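Local coordinates for putative outer membrane protein (LpxR) (Salmonella typhimurium, PDB 3FID), which is a zinc-binding lipid A deacylase of the outer membrane, a beta-barrel enzyme that modifies lipopolysaccharide by removing acyl chains from lipid A, at residues H54-I59 with S203-I208; G106-D111 with N174-L179. All blocks are in the same frame, centred on the assembly; numbering follows the deposited sequence.

Interaction 1 (H54-I59 with S203-I208); sequences HIAQDI and SRRGLI. With ZN (zinc ion), chain E.
Asp-58 and Ala-56 on strand 49-60 meet Arg-205, which sits in the type I' beta turn from Arg-204 to Leu-207; the turn is closed by a 3.0 Å bond from Leu-207 N to Arg-204 O. No backbone bonds join the two segments. The link is a two-pronged salt bridge. Arg-205 presents the end of its guanidinium, one nitrogen to each carboxylate oxygen. Arg-205 NH1 lies 3.0 Å from Asp-58 OD2, and this bond is fairly straight at 160°. Arg-205 NH2 lies 2.8 Å from Asp-58 OD1, but here the acceptor is tilted out of the guanidinium plane. Both oxygens use their syn lone pairs, although the two flat groups are turned by 29°. A bend at chi3 (70°) brings the guanidinium round to Asp-58. Ala-56 CB lies over one guanidinium face, 4.1 Å from Arg-205 NH1.

His-54, on the same side of the strand, binds zinc through NE2 at 2.1 Å. His-84, Asp-104 and a water 2.3 Å from the zinc are the other ligands. Asp-58 has two further partners: OD1 bonds Tyr-33 OH and OD2 bonds His-84 NE2. Because His-84 binds zinc through ND1, Asp-58 is a second-shell residue that probably helps fix the His-84 ring. Arg-205, with Tyr-33, probably holds the carboxylate in turn, and offsets its negative charge. The salt bridge thus ties the 203-208 loop to the surroundings of the zinc site.

Interaction 2 (G106-D111 with N174-L179); sequences GVIGPD and NLFQYL
Ile-108 and the pair Leu-175 and Phe-176 meet through apolar side chains, with no hydrogen bond between the segments. The backbones stay well apart: the closest CA atoms, those of Ile-108 and Leu-175, are 7.6 Å from each other. The gap is bridged mainly by one methyl group. In Ile-108, CG1 stands beside the backbone N (chi1 -64°), and the chain then runs on extended to CD1. Ile-108 CD1 reaches Phe-176 CZ at 3.8 Å and approaches the ring obliquely. Ile-108 CD1 also lies 4.0 Å from Leu-175 CB, so it touches both neighbours at once.

The CB of Phe-176 does not point at Ile-108, but its first torsion (-53°) swings the ring toward it. Contact is then made by the CE2-CZ side of the ring. The CB of Leu-175 points toward the other segment. Its CD2 lies beside the same isoleucine methyl, while Leu-175 CD1 comes within 4.3 Å of Gly-106 O. The contact is therefore a small buried apolar cluster.

Ile-108 ends strand 97-108, and Leu-175 just precedes strand 176-188. These strands are not paired; strands 140-157 and 160-173 come between them, so the side chains meet across the inside of the barrel, near one end of both strands. Helix 232-235 packs on both Ile-108 and Phe-176 through Thr-233. The Phe-176 ring also meets that of Phe-82 from strand 80-94, with the planes at about 60°.

The centres of interactions 1 and 2 are 15 Å apart, and their nearest atoms are about 6 Å apart without touching. Along the chain the order is 54-59, 106-111, 174-179, 203-208, so both segments of interaction 2 fall between those of interaction 1. Strand 80-94 lies between strands 49-60 and 97-108 and pairs with both. Phe-82 on that strand bonds through its backbone to Asp-58, and the same residue reaches interaction 2. Zinc-binding His-84 is also close to both contacts. One contact is polar and the other apolar. Near this zinc site, interaction 1 ties a loop to a strand of the barrel wall, and interaction 2 joins two strands that are not neighbours.

Interaction 1 (H54-I59 with S203-I208)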
loop_
_atom_site.group_PDB
_atom_site.type_symbol
_atom_site.label_atom_id
_atom_site.label_comp_id
_atom_site.label_asym_id
_atom_site.label_seq_id
_atom_site.Cartn_x
_atom_site.Cartn_y
_atom_site.Cartn_z
ATOM N N HIS A 54 8.385 -0.917 -11.025
ATOM C CA HIS A 54 8.704 -0.946 -9.607
ATOM C C HIS A 54 9.157 -2.327 -9.168
ATOM O O HIS A 54 8.907 -3.309 -9.855
ATOM C CB HIS A 54 7.489 -0.546 -8.770
ATOM C CG HIS A 54 6.448 -1.622 -8.679
ATOM N ND1 HIS A 54 5.538 -1.862 -9.684
ATOM C CD2 HIS A 54 6.198 -2.537 -7.713
ATOM C CE1 HIS A 54 4.763 -2.879 -9.336
ATOM N NE2 HIS A 54 5.132 -3.295 -8.135
ATOM N N ILE A 55 9.867 -2.350 -8.043
ATOM C CA ILE A 55 10.162 -3.574 -7.295
ATOM C C ILE A 55 9.769 -3.255 -5.842
ATOM O O ILE A 55 9.934 -2.117 -5.377
ATOM C CB ILE A 55 11.659 -3.975 -7.414
ATOM C CG1 ILE A 55 12.004 -5.163 -6.494
ATOM C CG2 ILE A 55 12.563 -2.806 -7.066
ATOM C CD1 ILE A 55 11.838 -6.589 -7.146
ATOM N N ALA A 56 9.242 -4.254 -5.128
ATOM C CA ALA A 56 8.802 -4.007 -3.758
ATOM C C ALA A 56 8.801 -5.289 -2.921
ATOM O O ALA A 56 8.728 -6.394 -3.473
ATOM C CB ALA A 56 7.408 -3.376 -3.775
ATOM N N GLN A 57 8.896 -5.112 -1.609
ATOM C CA GLN A 57 8.744 -6.219 -0.652
ATOM C C GLN A 57 7.852 -5.751 0.493
ATOM O O GLN A 57 8.109 -4.722 1.126
ATOM C CB GLN A 57 10.097 -6.680 -0.098
ATOM C CG GLN A 57 10.000 -8.033 0.683
ATOM C CD GLN A 57 11.077 -8.207 1.734
ATOM O OE1 GLN A 57 11.411 -7.274 2.466
ATOM N NE2 GLN A 57 11.634 -9.408 1.805
ATOM N N ASP A 58 6.791 -6.502 0.744
ATOM C CA ASP A 58 5.909 -6.217 1.865
ATOM C C ASP A 58 5.866 -7.414 2.797
ATOM O O ASP A 58 5.846 -8.544 2.324
ATOM C CB ASP A 58 4.534 -5.920 1.321
ATOM C CG ASP A 58 4.536 -4.662 0.496
ATOM O OD1 ASP A 58 4.924 -3.612 1.074
ATOM O OD2 ASP A 58 4.204 -4.759 -0.698
ATOM N N ILE A 59 5.891 -7.138 4.105
ATOM C CA ILE A 59 6.038 -8.155 5.155
ATOM C C ILE A 59 4.823 -8.038 6.089
ATOM O O ILE A 59 4.451 -6.919 6.495
ATOM C CB ILE A 59 7.341 -7.938 5.939
ATOM C CG1 ILE A 59 8.548 -7.902 4.969
ATOM C CG2 ILE A 59 7.552 -9.061 7.046
ATOM C CD1 ILE A 59 9.895 -7.715 5.695
ATOM N N SER A 203 -2.138 1.570 -4.714
ATOM C CA SER A 203 -1.556 2.745 -4.092
ATOM C C SER A 203 -0.280 3.160 -4.856
ATOM O O SER A 203 0.443 2.318 -5.413
ATOM C CB SER A 203 -1.355 2.517 -2.585
ATOM O OG SER A 203 -0.173 1.797 -2.306
ATOM N N ARG A 204 -0.037 4.458 -4.947
ATOM C CA ARG A 204 1.012 4.908 -5.854
ATOM C C ARG A 204 2.393 4.842 -5.186
ATOM O O ARG A 204 3.411 4.836 -5.883
ATOM C CB ARG A 204 0.668 6.263 -6.461
ATOM C CG ARG A 204 -0.497 6.182 -7.521
ATOM C CD ARG A 204 0.090 5.900 -8.908
ATOM N NE ARG A 204 0.676 7.140 -9.401
ATOM C CZ ARG A 204 1.603 7.236 -10.339
ATOM N NH1 ARG A 204 2.115 6.149 -10.914
ATOM N NH2 ARG A 204 2.042 8.428 -10.671
ATOM N N ARG A 205 2.406 4.750 -3.853
ATOM C CA ARG A 205 3.637 4.480 -3.073
ATOM C C ARG A 205 4.801 5.384 -3.492
ATOM O O ARG A 205 5.924 4.921 -3.721
ATOM C CB ARG A 205 4.030 2.988 -3.176
ATOM C CG ARG A 205 2.892 2.049 -2.719
ATOM C CD ARG A 205 3.295 0.580 -2.736
ATOM N NE ARG A 205 4.272 0.224 -1.695
ATOM C CZ ARG A 205 4.569 -1.038 -1.365
ATOM N NH1 ARG A 205 3.961 -2.038 -1.994
ATOM N NH2 ARG A 205 5.445 -1.313 -0.389
ATOM N N GLY A 206 4.533 6.680 -3.584
ATOM C CA GLY A 206 5.591 7.632 -3.925
ATOM C C GLY A 206 5.622 8.117 -5.368
ATOM O O GLY A 206 6.128 9.195 -5.633
ATOM N N LEU A 207 5.107 7.331 -6.305
ATOM C CA LEU A 207 5.106 7.785 -7.681
ATOM C C LEU A 207 4.169 8.980 -7.842
ATOM O O LEU A 207 3.115 9.047 -7.211
ATOM C CB LEU A 207 4.754 6.662 -8.637
ATOM C CG LEU A 207 5.749 5.498 -8.596
ATOM C CD1 LEU A 207 5.148 4.291 -9.292
ATOM C CD2 LEU A 207 7.123 5.923 -9.194
ATOM N N ILE A 208 4.588 9.924 -8.674
ATOM C CA ILE A 208 3.844 11.181 -8.877
ATOM C C ILE A 208 3.614 11.394 -10.373
ATOM O O ILE A 208 4.539 11.249 -11.167
ATOM C CB ILE A 208 4.619 12.395 -8.258
ATOM C CG1 ILE A 208 4.601 12.294 -6.714
ATOM C CG2 ILE A 208 4.029 13.756 -8.736
ATOM C CD1 ILE A 208 5.559 13.285 -5.988
HETATM ZN ZN ZN E . 3.886 -4.653 -7.215
HETATM O O HOH W 1 1.972 -3.670 -6.497
#

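Interaction 2 (G106-D111 with N174-L179)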
loop_
_atom_site.group_PDB
_atom_site.type_symbol
_atom_site.label_atom_id
_atom_site.label_comp_id
_atom_site.label_asym_id
_atom_site.label_seq_id
_atom_site.Cartn_x
_atom_site.Cartn_y
_atom_site.Cartn_z
ATOM N N GLY A 106 5.151 -11.972 -9.006
ATOM C CA GLY A 106 5.760 -12.072 -7.710
ATOM C C GLY A 106 5.571 -13.403 -7.026
ATOM O O GLY A 106 5.096 -14.401 -7.626
ATOM N N VAL A 107 5.937 -13.394 -5.753
ATOM C CA VAL A 107 5.866 -14.588 -4.890
ATOM C C VAL A 107 5.446 -14.188 -3.472
ATOM O O VAL A 107 5.855 -13.135 -2.960
ATOM C CB VAL A 107 7.197 -15.419 -4.863
ATOM C CG1 VAL A 107 8.430 -14.559 -4.450
ATOM C CG2 VAL A 107 7.043 -16.712 -3.973
ATOM N N ILE A 108 4.588 -15.016 -2.871
ATOM C CA ILE A 108 4.354 -14.977 -1.423
ATOM C C ILE A 108 4.854 -16.317 -0.897
ATOM O O ILE A 108 4.462 -17.367 -1.419
ATOM C CB ILE A 108 2.846 -14.819 -1.098
ATOM C CG1 ILE A 108 2.326 -13.460 -1.617
ATOM C CG2 ILE A 108 2.606 -14.946 0.391
ATOM C CD1 ILE A 108 0.787 -13.350 -1.684
ATOM N N GLY A 109 5.705 -16.284 0.120
ATOM C CA GLY A 109 6.307 -17.507 0.653
ATOM C C GLY A 109 7.710 -17.217 1.122
ATOM O O GLY A 109 8.148 -16.057 1.090
ATOM N N PRO A 110 8.434 -18.245 1.606
ATOM C CA PRO A 110 9.834 -18.037 2.021
ATOM C C PRO A 110 10.723 -17.348 0.938
ATOM O O PRO A 110 11.599 -16.557 1.274
ATOM C CB PRO A 110 10.322 -19.464 2.286
ATOM C CG PRO A 110 9.118 -20.179 2.697
ATOM C CD PRO A 110 7.992 -19.636 1.852
ATOM N N ASP A 111 10.471 -17.632 -0.336
ATOM C CA ASP A 111 11.221 -17.033 -1.459
ATOM C C ASP A 111 11.087 -15.502 -1.544
ATOM O O ASP A 111 11.926 -14.847 -2.155
ATOM C CB ASP A 111 10.805 -17.662 -2.796
ATOM C CG ASP A 111 11.239 -19.126 -2.914
ATOM O OD1 ASP A 111 11.784 -19.662 -1.914
ATOM O OD2 ASP A 111 11.009 -19.725 -3.995
ATOM N N ASN A 174 -3.710 -15.196 -8.828
ATOM C CA ASN A 174 -3.677 -16.329 -7.896
ATOM C C ASN A 174 -3.100 -15.970 -6.530
ATOM O O ASN A 174 -2.947 -16.831 -5.654
ATOM C CB ASN A 174 -2.937 -17.532 -8.523
ATOM C CG ASN A 174 -1.452 -17.242 -8.839
ATOM O OD1 ASN A 174 -1.082 -16.110 -9.225
ATOM N ND2 ASN A 174 -0.605 -18.286 -8.729
ATOM N N LEU A 175 -2.827 -14.680 -6.330
ATOM C CA LEU A 175 -2.333 -14.205 -5.045
ATOM C C LEU A 175 -3.378 -13.321 -4.358
ATOM O O LEU A 175 -3.739 -13.590 -3.204
ATOM C CB LEU A 175 -1.014 -13.435 -5.219
ATOM C CG LEU A 175 0.124 -14.110 -5.987
ATOM C CD1 LEU A 175 1.302 -13.211 -6.001
ATOM C CD2 LEU A 175 0.499 -15.411 -5.312
ATOM N N PHE A 176 -3.846 -12.279 -5.061
ATOM C CA PHE A 176 -4.921 -11.390 -4.572
ATOM C C PHE A 176 -5.976 -11.156 -5.647
ATOM O O PHE A 176 -5.661 -10.983 -6.838
ATOM C CB PHE A 176 -4.389 -10.002 -4.166
ATOM C CG PHE A 176 -3.241 -10.040 -3.192
ATOM C CD1 PHE A 176 -3.467 -10.076 -1.804
ATOM C CD2 PHE A 176 -1.935 -10.033 -3.663
ATOM C CE1 PHE A 176 -2.388 -10.096 -0.916
ATOM C CE2 PHE A 176 -0.866 -10.033 -2.797
ATOM C CZ PHE A 176 -1.074 -10.065 -1.413
ATOM N N GLN A 177 -7.222 -11.083 -5.204
ATOM C CA GLN A 177 -8.326 -10.859 -6.103
ATOM C C GLN A 177 -9.401 -10.114 -5.332
ATOM O O GLN A 177 -9.834 -10.556 -4.277
ATOM C CB GLN A 177 -8.834 -12.178 -6.686
ATOM C CG GLN A 177 -9.893 -11.993 -7.751
ATOM C CD GLN A 177 -9.807 -13.088 -8.797
ATOM O OE1 GLN A 177 -8.863 -13.143 -9.590
ATOM N NE2 GLN A 177 -10.764 -13.999 -8.762
ATOM N N TYR A 178 -9.749 -8.936 -5.838
ATOM C CA TYR A 178 -10.792 -8.105 -5.242
ATOM C C TYR A 178 -11.357 -7.081 -6.215
ATOM O O TYR A 178 -10.775 -6.815 -7.273
ATOM C CB TYR A 178 -10.316 -7.441 -3.943
ATOM C CG TYR A 178 -9.244 -6.371 -4.090
ATOM C CD1 TYR A 178 -7.918 -6.631 -3.737
ATOM C CD2 TYR A 178 -9.560 -5.086 -4.570
ATOM C CE1 TYR A 178 -6.919 -5.605 -3.835
ATOM C CE2 TYR A 178 -8.600 -4.101 -4.679
ATOM C CZ TYR A 178 -7.278 -4.365 -4.304
ATOM O OH TYR A 178 -6.322 -3.361 -4.425
ATOM N N LEU A 179 -12.514 -6.535 -5.843
ATOM C CA LEU A 179 -13.143 -5.438 -6.565
ATOM C C LEU A 179 -13.366 -4.335 -5.534
ATOM O O LEU A 179 -13.959 -4.587 -4.484
ATOM C CB LEU A 179 -14.491 -5.869 -7.168
ATOM C CG LEU A 179 -15.224 -4.747 -7.933
ATOM C CD1 LEU A 179 -14.473 -4.324 -9.202
ATOM C CD2 LEU A 179 -16.699 -5.132 -8.268
#